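Local coordinates for protein desmoplakin (Homo sapiens, PDB 3R6N) that probably links intermediate filaments to desmosomes in cell adhesion, through a plakin domain that forms a rigid rod of spectrin repeats with an SH3 domain, at residues I365-L370 with G419-F423; L215-Q219 with Y352-I356; D379-I383 with T402-L406; I222-Y226 with E243-E247. One frame throughout, in Å; residues are numbered along the deposited sequence.

Contact 1: residues I365-L370 with G419-F423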
loop_
_atom_site.group_PDB
_atom_site.type_symbol
_atom_site.label_atom_id
_atom_site.label_comp_id
_atom_site.label_asym_id
_atom_site.label_seq_id
_atom_site.Cartn_x
_atom_site.Cartn_y
_atom_site.Cartn_z
ATOM N N ILE A 365 -6.679 43.766 -15.465
ATOM C CA ILE A 365 -6.799 44.652 -16.612
ATOM C C ILE A 365 -7.922 45.656 -16.409
ATOM O O ILE A 365 -7.861 46.771 -16.918
ATOM C CB ILE A 365 -7.035 43.865 -17.913
ATOM C CG1 ILE A 365 -8.363 43.114 -17.845
ATOM C CG2 ILE A 365 -5.886 42.900 -18.169
ATOM C CD1 ILE A 365 -8.552 42.116 -18.968
ATOM N N ASN A 366 -8.947 45.259 -15.661
ATOM C CA ASN A 366 -10.035 46.168 -15.334
ATOM C C ASN A 366 -9.520 47.385 -14.586
ATOM O O ASN A 366 -9.845 48.519 -14.931
ATOM C CB ASN A 366 -11.113 45.467 -14.507
ATOM C CG ASN A 366 -12.195 44.848 -15.368
ATOM O OD1 ASN A 366 -12.478 45.325 -16.467
ATOM N ND2 ASN A 366 -12.810 43.780 -14.870
ATOM N N MET A 367 -8.706 47.147 -13.566
ATOM C CA MET A 367 -8.143 48.239 -12.786
ATOM C C MET A 367 -7.042 48.965 -13.551
ATOM O O MET A 367 -6.970 50.191 -13.525
ATOM C CB MET A 367 -7.632 47.731 -11.442
ATOM C CG MET A 367 -8.691 46.975 -10.662
ATOM S SD MET A 367 -8.477 47.063 -8.878
ATOM C CE MET A 367 -6.831 46.388 -8.699
ATOM N N LYS A 368 -6.195 48.209 -14.240
ATOM C CA LYS A 368 -5.131 48.805 -15.040
ATOM C C LYS A 368 -5.692 49.812 -16.040
ATOM O O LYS A 368 -5.046 50.811 -16.364
ATOM C CB LYS A 368 -4.316 47.723 -15.757
ATOM C CG LYS A 368 -3.050 47.313 -15.013
ATOM C CD LYS A 368 -2.033 48.451 -14.991
ATOM C CE LYS A 368 -1.152 48.415 -13.747
ATOM N NZ LYS A 368 -0.298 47.198 -13.681
ATOM N N SER A 369 -6.901 49.545 -16.520
ATOM C CA SER A 369 -7.549 50.428 -17.478
ATOM C C SER A 369 -8.197 51.600 -16.763
ATOM O O SER A 369 -8.325 52.684 -17.326
ATOM C CB SER A 369 -8.599 49.670 -18.289
ATOM O OG SER A 369 -9.715 49.336 -17.483
ATOM N N LEU A 370 -8.618 51.381 -15.523
ATOM C CA LEU A 370 -9.224 52.452 -14.748
ATOM C C LEU A 370 -8.153 53.440 -14.307
ATOM O O LEU A 370 -8.444 54.598 -14.017
ATOM C CB LEU A 370 -9.969 51.897 -13.537
ATOM C CG LEU A 370 -10.757 52.951 -12.758
ATOM C CD1 LEU A 370 -11.784 53.619 -13.659
ATOM C CD2 LEU A 370 -11.422 52.342 -11.537
ATOM N N GLY A 419 -9.781 44.503 -23.620
ATOM C CA GLY A 419 -10.466 43.400 -22.968
ATOM C C GLY A 419 -10.969 43.730 -21.576
ATOM O O GLY A 419 -10.852 42.921 -20.658
ATOM N N SER A 420 -11.540 44.919 -21.419
ATOM C CA SER A 420 -12.022 45.364 -20.117
ATOM C C SER A 420 -13.543 45.437 -20.087
ATOM O O SER A 420 -14.185 45.601 -21.125
ATOM C CB SER A 420 -11.427 46.731 -19.768
ATOM O OG SER A 420 -11.902 47.192 -18.515
ATOM N N GLU A 421 -14.113 45.318 -18.892
ATOM C CA GLU A 421 -15.559 45.407 -18.723
ATOM C C GLU A 421 -15.943 46.648 -17.922
ATOM O O GLU A 421 -17.031 46.722 -17.353
ATOM C CB GLU A 421 -16.097 44.141 -18.049
ATOM C CG GLU A 421 -15.485 43.841 -16.687
ATOM C CD GLU A 421 -15.465 42.353 -16.373
ATOM O OE1 GLU A 421 -15.541 41.547 -17.324
ATOM O OE2 GLU A 421 -15.369 41.989 -15.181
ATOM N N MET A 422 -15.045 47.625 -17.893
ATOM C CA MET A 422 -15.256 48.841 -17.120
ATOM C C MET A 422 -15.821 49.968 -17.975
ATOM O O MET A 422 -16.475 50.883 -17.468
ATOM C CB MET A 422 -13.941 49.289 -16.481
ATOM C CG MET A 422 -13.421 48.338 -15.425
ATOM S SD MET A 422 -14.295 48.514 -13.862
ATOM C CE MET A 422 -13.469 49.957 -13.190
ATOM N N PHE A 423 -15.567 49.898 -19.277
ATOM C CA PHE A 423 -15.966 50.968 -20.179
ATOM C C PHE A 423 -16.733 50.461 -21.397
ATOM O O PHE A 423 -16.182 49.766 -22.251
ATOM C CB PHE A 423 -14.741 51.769 -20.622
ATOM C CG PHE A 423 -13.972 52.374 -19.483
ATOM C CD1 PHE A 423 -14.288 53.637 -19.010
ATOM C CD2 PHE A 423 -12.937 51.678 -18.883
ATOM C CE1 PHE A 423 -13.582 54.194 -17.959
ATOM C CE2 PHE A 423 -12.228 52.229 -17.833
ATOM C CZ PHE A 423 -12.550 53.489 -17.370
#
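Asn366, on helix 340-384, turns its amide toward the loop that joins helices 399-417 and 425-447 in a spectrin-repeat bundle, and an ST turn in that loop receives it. Ser420 holds OG anti to its own backbone nitrogen (chi1 179°), where OG accepts from Met422 N to close the turn and donates to Asn366 OD1 at 2.8 Å. Glu421 N reaches the same OD1 of Asn366 at 2.9 Å with a nearly straight N-H (166°). Both donors lie in the amide carbonyl plane, and this double grip fixes its rotation, with ND2 facing Glu421. The Glu421 side chain runs across that of Asn366 at about a right angle; the carboxylate and amide planes are 44° apart, and the bond from Asn366 ND2 to Glu421 OE2 (3.1 Å) is weak and bent. On the apolar side, Met422 bends at chi2 and chi3, bringing its CE to 3.6 Å from Leu370 CD2. Leu370 CD1 meets Phe423 CZ at 3.8 Å, the two side chains roughly perpendicular. Phe423 also packs against Trp373 and, edge-to-face, Phe413, while Leu370 packs on Met232 and Met422 on Cys228, both in the loop between helices 167-225 and 234-265. Between these sides sits Ser369: its OG lies at the Phe423 ring edge, near its plane, and donates to Asn366 O at 2.7 Å from above the carbonyl plane.

Contact 2: residues L215-Q219 with Y352-I356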
loop_
_atom_site.group_PDB
_atom_site.type_symbol
_atom_site.label_atom_id
_atom_site.label_comp_id
_atom_site.label_asym_id
_atom_site.label_seq_id
_atom_site.Cartn_x
_atom_site.Cartn_y
_atom_site.Cartn_z
ATOM N N LEU A 215 -10.136 26.520 -3.478
ATOM C CA LEU A 215 -10.120 27.205 -4.763
ATOM C C LEU A 215 -11.524 27.549 -5.249
ATOM O O LEU A 215 -11.694 28.369 -6.147
ATOM C CB LEU A 215 -9.393 26.357 -5.807
ATOM C CG LEU A 215 -8.044 25.791 -5.363
ATOM C CD1 LEU A 215 -7.381 25.041 -6.504
ATOM C CD2 LEU A 215 -7.140 26.898 -4.851
ATOM N N LYS A 216 -12.531 26.917 -4.664
ATOM C CA LYS A 216 -13.904 27.227 -5.023
ATOM C C LYS A 216 -14.385 28.396 -4.174
ATOM O O LYS A 216 -15.090 29.281 -4.656
ATOM C CB LYS A 216 -14.804 26.006 -4.831
ATOM C CG LYS A 216 -16.181 26.146 -5.459
ATOM C CD LYS A 216 -16.942 24.828 -5.437
ATOM C CE LYS A 216 -18.286 24.956 -6.136
ATOM N NZ LYS A 216 -19.089 23.707 -6.032
ATOM N N GLY A 217 -13.982 28.398 -2.908
ATOM C CA GLY A 217 -14.340 29.464 -1.992
ATOM C C GLY A 217 -13.419 30.662 -2.117
ATOM O O GLY A 217 -13.577 31.657 -1.410
ATOM N N LEU A 218 -12.450 30.562 -3.021
ATOM C CA LEU A 218 -11.525 31.659 -3.279
ATOM C C LEU A 218 -12.004 32.435 -4.498
ATOM O O LEU A 218 -11.767 33.637 -4.619
ATOM C CB LEU A 218 -10.111 31.123 -3.509
ATOM C CG LEU A 218 -8.965 32.131 -3.410
ATOM C CD1 LEU A 218 -8.973 32.805 -2.049
ATOM C CD2 LEU A 218 -7.630 31.453 -3.664
ATOM N N GLN A 219 -12.686 31.735 -5.398
ATOM C CA GLN A 219 -13.258 32.353 -6.583
ATOM C C GLN A 219 -14.293 33.406 -6.197
ATOM O O GLN A 219 -14.541 34.353 -6.943
ATOM C CB GLN A 219 -13.892 31.290 -7.481
ATOM C CG GLN A 219 -14.624 31.844 -8.692
ATOM C CD GLN A 219 -15.078 30.754 -9.645
ATOM O OE1 GLN A 219 -16.066 30.915 -10.364
ATOM N NE2 GLN A 219 -14.356 29.637 -9.657
ATOM N N TYR A 352 -10.723 24.787 -11.309
ATOM C CA TYR A 352 -10.996 25.857 -10.355
ATOM C C TYR A 352 -9.806 26.806 -10.279
ATOM O O TYR A 352 -9.975 28.023 -10.263
ATOM C CB TYR A 352 -11.322 25.295 -8.970
ATOM C CG TYR A 352 -12.717 24.724 -8.855
ATOM C CD1 TYR A 352 -12.948 23.364 -9.001
ATOM C CD2 TYR A 352 -13.805 25.547 -8.603
ATOM C CE1 TYR A 352 -14.224 22.838 -8.897
ATOM C CE2 TYR A 352 -15.082 25.029 -8.498
ATOM C CZ TYR A 352 -15.285 23.675 -8.645
ATOM O OH TYR A 352 -16.552 23.153 -8.541
ATOM N N TYR A 353 -8.602 26.241 -10.237
ATOM C CA TYR A 353 -7.392 27.046 -10.288
ATOM C C TYR A 353 -7.405 27.936 -11.529
ATOM O O TYR A 353 -7.108 29.122 -11.451
ATOM C CB TYR A 353 -6.145 26.158 -10.285
ATOM C CG TYR A 353 -4.901 26.878 -10.756
ATOM C CD1 TYR A 353 -4.007 27.434 -9.849
ATOM C CD2 TYR A 353 -4.629 27.013 -12.113
ATOM C CE1 TYR A 353 -2.875 28.098 -10.280
ATOM C CE2 TYR A 353 -3.502 27.677 -12.554
ATOM C CZ TYR A 353 -2.627 28.218 -11.636
ATOM O OH TYR A 353 -1.502 28.880 -12.085
ATOM N N GLU A 354 -7.754 27.352 -12.671
ATOM C CA GLU A 354 -7.803 28.080 -13.936
ATOM C C GLU A 354 -8.881 29.159 -13.932
ATOM O O GLU A 354 -8.718 30.212 -14.548
ATOM C CB GLU A 354 -8.051 27.116 -15.098
ATOM C CG GLU A 354 -6.960 26.080 -15.310
ATOM C CD GLU A 354 -5.723 26.652 -15.973
ATOM O OE1 GLU A 354 -5.692 27.875 -16.239
ATOM O OE2 GLU A 354 -4.783 25.871 -16.234
ATOM N N ALA A 355 -9.987 28.885 -13.247
ATOM C CA ALA A 355 -11.074 29.848 -13.129
ATOM C C ALA A 355 -10.606 31.062 -12.340
ATOM O O ALA A 355 -10.851 32.204 -12.732
ATOM C CB ALA A 355 -12.275 29.214 -12.459
ATOM N N ILE A 356 -9.939 30.808 -11.219
ATOM C CA ILE A 356 -9.360 31.876 -10.419
ATOM C C ILE A 356 -8.372 32.678 -11.252
ATOM O O ILE A 356 -8.442 33.908 -11.299
ATOM C CB ILE A 356 -8.642 31.329 -9.175
ATOM C CG1 ILE A 356 -9.661 30.938 -8.104
ATOM C CG2 ILE A 356 -7.668 32.358 -8.624
ATOM C CD1 ILE A 356 -9.034 30.464 -6.816
#
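Leu215 and Tyr352 bring their CB atoms to 3.9 Å where helices 167-225 and 340-384 run side by side in a three-helix bundle of spectrin-repeat type. The helix segments point nearly the same way (21° between directions) with axes 9.1 Å apart, as expected of the parallel pair in such a bundle; helix 234-265, running the other way, packs against both. The apolar contacts centre on Ile356. Its CG1 branch is extended (chi2 -177°) and sets CD1 against helix 167-225, 3.5 Å from Leu218 CB, with the Leu218 and Ile356 side chains at about a right angle. The same methyl, Ile356 CD1, lies against the backbone, 3.5 Å from Leu215 O. Leu215 CD1 touches Tyr353 CB at 4.1 Å. Farther in, helix 234-265 covers these side chains: Val258 meets Leu215, Tyr254 meets Leu218, and Ile251 meets Ile356. A second kind of contact is aliphatic on aromatic. The extended Lys216 chain passes obliquely by the CD2-CE2 side of the Tyr352 ring, CG 3.4 Å from Tyr352 CE2, and its CD and CE come near the phenol OH. Polar groups take part by van der Waals touch: the extended Gln219 chain lays its amide beside the neighbouring helix, where Gln219 NE2 is 3.5 Å from Ala355 CB.

Contact 3: residues D379-I383 with T402-L406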
loop_
_atom_site.group_PDB
_atom_site.type_symbol
_atom_site.label_atom_id
_atom_site.label_comp_id
_atom_site.label_asym_id
_atom_site.label_seq_id
_atom_site.Cartn_x
_atom_site.Cartn_y
_atom_site.Cartn_z
ATOM N N ASP A 379 -4.121 64.728 -17.503
ATOM C CA ASP A 379 -3.468 65.386 -18.628
ATOM C C ASP A 379 -4.448 66.236 -19.438
ATOM O O ASP A 379 -4.081 67.290 -19.961
ATOM C CB ASP A 379 -2.774 64.359 -19.532
ATOM C CG ASP A 379 -1.339 64.084 -19.111
ATOM O OD1 ASP A 379 -0.733 64.951 -18.444
ATOM O OD2 ASP A 379 -0.814 63.003 -19.457
ATOM N N ILE A 380 -5.693 65.774 -19.536
ATOM C CA ILE A 380 -6.720 66.498 -20.281
ATOM C C ILE A 380 -7.050 67.829 -19.607
ATOM O O ILE A 380 -7.290 68.831 -20.278
ATOM C CB ILE A 380 -8.016 65.667 -20.443
ATOM C CG1 ILE A 380 -7.730 64.338 -21.148
ATOM C CG2 ILE A 380 -9.063 66.454 -21.218
ATOM C CD1 ILE A 380 -7.379 64.471 -22.607
ATOM N N GLU A 381 -7.059 67.838 -18.279
ATOM C CA GLU A 381 -7.320 69.063 -17.537
ATOM C C GLU A 381 -6.163 70.046 -17.680
ATOM O O GLU A 381 -6.373 71.257 -17.763
ATOM C CB GLU A 381 -7.587 68.757 -16.063
ATOM C CG GLU A 381 -8.897 68.027 -15.815
ATOM C CD GLU A 381 -9.105 67.684 -14.353
ATOM O OE1 GLU A 381 -8.149 67.849 -13.566
ATOM O OE2 GLU A 381 -10.223 67.251 -13.992
ATOM N N LYS A 382 -4.942 69.521 -17.710
ATOM C CA LYS A 382 -3.760 70.350 -17.913
ATOM C C LYS A 382 -3.823 71.050 -19.268
ATOM O O LYS A 382 -3.575 72.252 -19.368
ATOM C CB LYS A 382 -2.484 69.509 -17.812
ATOM C CG LYS A 382 -2.197 68.965 -16.415
ATOM C CD LYS A 382 -0.918 68.127 -16.386
ATOM C CE LYS A 382 0.315 68.969 -16.689
ATOM N NZ LYS A 382 1.578 68.175 -16.613
ATOM N N ILE A 383 -4.164 70.287 -20.304
ATOM C CA ILE A 383 -4.241 70.814 -21.666
ATOM C C ILE A 383 -5.430 71.754 -21.848
ATOM O O ILE A 383 -5.328 72.780 -22.518
ATOM C CB ILE A 383 -4.346 69.683 -22.710
ATOM C CG1 ILE A 383 -3.079 68.827 -22.709
ATOM C CG2 ILE A 383 -4.589 70.258 -24.098
ATOM C CD1 ILE A 383 -3.049 67.790 -23.812
ATOM N N THR A 402 3.682 67.591 -22.234
ATOM C CA THR A 402 2.367 67.251 -21.700
ATOM C C THR A 402 1.462 66.601 -22.751
ATOM O O THR A 402 0.594 65.797 -22.412
ATOM C CB THR A 402 1.671 68.473 -21.061
ATOM O OG1 THR A 402 2.357 68.834 -19.856
ATOM C CG2 THR A 402 0.222 68.150 -20.724
ATOM N N ILE A 403 1.662 66.938 -24.020
ATOM C CA ILE A 403 0.911 66.273 -25.081
ATOM C C ILE A 403 1.486 64.891 -25.354
ATOM O O ILE A 403 0.751 63.952 -25.663
ATOM C CB ILE A 403 0.851 67.102 -26.384
ATOM C CG1 ILE A 403 2.243 67.596 -26.785
ATOM C CG2 ILE A 403 -0.098 68.271 -26.216
ATOM C CD1 ILE A 403 2.973 66.680 -27.755
ATOM N N ALA A 404 2.804 64.770 -25.230
ATOM C CA ALA A 404 3.467 63.482 -25.380
ATOM C C ALA A 404 2.964 62.522 -24.307
ATOM O O ALA A 404 2.712 61.349 -24.580
ATOM C CB ALA A 404 4.976 63.645 -25.293
ATOM N N ASP A 405 2.815 63.037 -23.088
ATOM C CA ASP A 405 2.273 62.265 -21.979
ATOM C C ASP A 405 0.902 61.733 -22.353
ATOM O O ASP A 405 0.655 60.530 -22.304
ATOM C CB ASP A 405 2.155 63.129 -20.719
ATOM C CG ASP A 405 3.503 63.606 -20.200
ATOM O OD1 ASP A 405 4.530 62.968 -20.521
ATOM O OD2 ASP A 405 3.531 64.619 -19.464
ATOM N N LEU A 406 0.013 62.644 -22.730
ATOM C CA LEU A 406 -1.345 62.279 -23.093
ATOM C C LEU A 406 -1.365 61.255 -24.220
ATOM O O LEU A 406 -2.088 60.263 -24.149
ATOM C CB LEU A 406 -2.145 63.514 -23.503
ATOM C CG LEU A 406 -3.606 63.230 -23.854
ATOM C CD1 LEU A 406 -4.324 62.635 -22.653
ATOM C CD2 LEU A 406 -4.305 64.488 -24.336
#
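Leu406 slots between Ile380 and Ile383 at the apolar centre, where helices 340-384 and 399-417 pack in antiparallel fashion, their local axes 9.8 Å apart at 148°. With CG turned away from its backbone nitrogen (chi1 -178°), Leu406 extends both methyls across the interface; CD2 lies 3.5 Å from Ile380 CD1 and 3.6 Å from Ile383 CD1, and CD1 also touches Ile380. Ile380 leaves its backbone on the far side and reaches Leu406 through its bent CG1 branch, whereas the CB of Ile383 already points toward the other helix. The Ile383 methyl CD1 also meets Ile403 CG2 at 3.8 Å, these two side chains standing about perpendicular. Thr402 presents its CG2 methyl to Ile383 CG1, the two side chains passing in opposite directions. Outward from this centre, Asp379 turns its carboxylate toward Asp405 and Leu406, OD2 coming 3.2 Å from Asp405 CB. The two carboxylates are close to parallel in plane (16°), with Asp379 OD1 4.4 Å from Asp405 OD2, a pair of like charges that would probably raise the cost of ionising both. The salt bridge from Lys401 to Asp405 probably eases this, and Lys382 NZ also lies near, 5.0 Å from Asp405 OD2. At the exposed rim Lys382 bends at chi3 so that NZ gives a weak bond to Thr402 OG1 (3.4 Å), an oxygen also hydrogen-bonded to Asp398 O. Helix 425-447 completes the spectrin-like bundle: its Ala438, Phe435 and Tyr442 pack on Ile383, Leu406 and Ile403 respectively.

Contact 4: residues I222-Y226 with E243-E247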
loop_
_atom_site.group_PDB
_atom_site.type_symbol
_atom_site.label_atom_id
_atom_site.label_comp_id
_atom_site.label_asym_id
_atom_site.label_seq_id
_atom_site.Cartn_x
_atom_site.Cartn_y
_atom_site.Cartn_z
ATOM N N ILE A 222 -12.219 36.509 -3.531
ATOM C CA ILE A 222 -11.490 37.546 -4.255
ATOM C C ILE A 222 -12.418 38.594 -4.871
ATOM O O ILE A 222 -12.227 39.794 -4.673
ATOM C CB ILE A 222 -10.605 36.935 -5.361
ATOM C CG1 ILE A 222 -9.586 35.971 -4.752
ATOM C CG2 ILE A 222 -9.898 38.026 -6.142
ATOM C CD1 ILE A 222 -8.723 36.594 -3.678
ATOM N N ARG A 223 -13.419 38.134 -5.612
ATOM C CA ARG A 223 -14.336 39.026 -6.316
ATOM C C ARG A 223 -14.980 40.049 -5.379
ATOM O O ARG A 223 -15.322 41.156 -5.791
ATOM C CB ARG A 223 -15.411 38.209 -7.032
ATOM C CG ARG A 223 -16.102 38.941 -8.167
ATOM C CD ARG A 223 -16.976 37.987 -8.963
ATOM N NE ARG A 223 -16.233 36.806 -9.391
ATOM C CZ ARG A 223 -16.769 35.780 -10.043
ATOM N NH1 ARG A 223 -18.060 35.787 -10.346
ATOM N NH2 ARG A 223 -16.017 34.745 -10.392
ATOM N N LYS A 224 -15.139 39.665 -4.116
ATOM C CA LYS A 224 -15.714 40.540 -3.102
ATOM C C LYS A 224 -14.650 41.453 -2.499
ATOM O O LYS A 224 -14.939 42.577 -2.099
ATOM C CB LYS A 224 -16.373 39.708 -2.001
ATOM C CG LYS A 224 -16.845 40.514 -0.806
ATOM C CD LYS A 224 -17.374 39.605 0.288
ATOM C CE LYS A 224 -17.822 40.403 1.503
ATOM N NZ LYS A 224 -18.266 39.507 2.604
ATOM N N LYS A 225 -13.419 40.959 -2.434
ATOM C CA LYS A 225 -12.312 41.723 -1.872
ATOM C C LYS A 225 -11.838 42.813 -2.834
ATOM O O LYS A 225 -11.260 43.816 -2.415
ATOM C CB LYS A 225 -11.154 40.786 -1.511
ATOM C CG LYS A 225 -9.977 41.467 -0.831
ATOM C CD LYS A 225 -8.846 40.479 -0.571
ATOM C CE LYS A 225 -7.628 41.178 0.015
ATOM N NZ LYS A 225 -6.482 40.248 0.212
ATOM N N TYR A 226 -12.085 42.610 -4.125
ATOM C CA TYR A 226 -11.691 43.580 -5.140
ATOM C C TYR A 226 -12.854 43.926 -6.062
ATOM O O TYR A 226 -13.056 43.270 -7.084
ATOM C CB TYR A 226 -10.521 43.054 -5.977
ATOM C CG TYR A 226 -9.314 42.620 -5.173
ATOM C CD1 TYR A 226 -8.882 41.299 -5.188
ATOM C CD2 TYR A 226 -8.604 43.531 -4.403
ATOM C CE1 TYR A 226 -7.777 40.897 -4.457
ATOM C CE2 TYR A 226 -7.498 43.139 -3.668
ATOM C CZ TYR A 226 -7.089 41.822 -3.698
ATOM O OH TYR A 226 -5.991 41.433 -2.966
ATOM N N GLU A 243 -1.827 45.072 -3.756
ATOM C CA GLU A 243 -2.312 43.886 -3.062
ATOM C C GLU A 243 -2.697 42.811 -4.071
ATOM O O GLU A 243 -2.497 41.619 -3.842
ATOM C CB GLU A 243 -3.511 44.222 -2.175
ATOM C CG GLU A 243 -3.145 44.775 -0.812
ATOM C CD GLU A 243 -4.357 44.959 0.081
ATOM O OE1 GLU A 243 -5.097 45.947 -0.116
ATOM O OE2 GLU A 243 -4.575 44.111 0.975
ATOM N N LEU A 244 -3.248 43.248 -5.196
ATOM C CA LEU A 244 -3.694 42.339 -6.239
ATOM C C LEU A 244 -2.516 41.579 -6.840
ATOM O O LEU A 244 -2.693 40.524 -7.444
ATOM C CB LEU A 244 -4.427 43.119 -7.330
ATOM C CG LEU A 244 -5.285 42.320 -8.308
ATOM C CD1 LEU A 244 -6.531 41.799 -7.610
ATOM C CD2 LEU A 244 -5.661 43.182 -9.499
ATOM N N GLU A 245 -1.315 42.121 -6.680
ATOM C CA GLU A 245 -0.122 41.477 -7.216
ATOM C C GLU A 245 0.506 40.537 -6.193
ATOM O O GLU A 245 1.230 39.609 -6.552
ATOM C CB GLU A 245 0.883 42.519 -7.709
ATOM C CG GLU A 245 0.311 43.433 -8.783
ATOM C CD GLU A 245 1.369 44.231 -9.514
ATOM O OE1 GLU A 245 2.434 43.659 -9.829
ATOM O OE2 GLU A 245 1.134 45.430 -9.779
ATOM N N LYS A 246 0.219 40.776 -4.916
ATOM C CA LYS A 246 0.611 39.842 -3.869
ATOM C C LYS A 246 -0.224 38.580 -4.010
ATOM O O LYS A 246 0.253 37.477 -3.755
ATOM C CB LYS A 246 0.398 40.447 -2.479
ATOM C CG LYS A 246 1.674 40.865 -1.763
ATOM C CD LYS A 246 2.182 42.209 -2.261
ATOM C CE LYS A 246 3.369 42.690 -1.438
ATOM N NZ LYS A 246 3.758 44.089 -1.784
ATOM N N GLU A 247 -1.473 38.760 -4.424
ATOM C CA GLU A 247 -2.404 37.649 -4.588
ATOM C C GLU A 247 -1.939 36.684 -5.666
ATOM O O GLU A 247 -1.990 35.469 -5.482
ATOM C CB GLU A 247 -3.798 38.169 -4.934
ATOM C CG GLU A 247 -4.465 38.973 -3.828
ATOM C CD GLU A 247 -5.205 38.101 -2.831
ATOM O OE1 GLU A 247 -5.106 36.859 -2.932
ATOM O OE2 GLU A 247 -5.893 38.663 -1.950
#
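Where helix 167-225 of the spectrin-like repeat ends and the chain turns back toward helix 234-265, Tyr226 and Lys225 converge on Glu247. Tyr226 is the first residue to leave helical angles, and its ring is enclosed on two faces. Leu244 CD1 makes a CH-pi contact over one face, 3.6 Å from the ring centroid and offset toward the rim; Lys225 CG covers the opposite face over its centre. Leu244 is itself backed by Tyr364 of helix 340-384. At the ring's edge the phenol OH of Tyr226 donates to Glu247 OE2 at 3.0 Å, on the anti lone pair of that oxygen, with ring and carboxylate planes at 90°. Lys225, fully extended from chi1 -176° onward, brings NZ to the same oxygen, Glu247 OE2, at 2.7 Å in a salt bridge, meeting the oxygen nearly end-on to its C-O bond. Glu247 bends at chi2 to offer this oxygen, while its OE1 lies 3.7 Å from Ile222 CD1. Because one carboxylate oxygen takes two donors, one of them charged, Glu247 is probably held as the anion and its charge is probably polarised toward OE2.

All four contacts lie in the same half of the rod; contacts 1, 2 and 3 share helix 340-384, while contacts 2 and 4 share helix 167-225. Contacts 2 and 3, the first between parallel and the second between antiparallel helices, have leucine and isoleucine at their centres, with a tyrosine-lysine contact in contact 2 and a carboxylate and hydroxyl edge in contact 3; both are buried centrally and partly open at the rim. Contact 1 is a loop-on-helix joint where hydrogen bonds hold an amide, and contact 4 a helix-end joint held by a charged pair and a phenol. Contacts 1 and 4 touch directly: Met367 CE lies 3.5 Å from Leu244 CD2. Contacts 2 and 3 stand farthest apart, centres about 41 Å away.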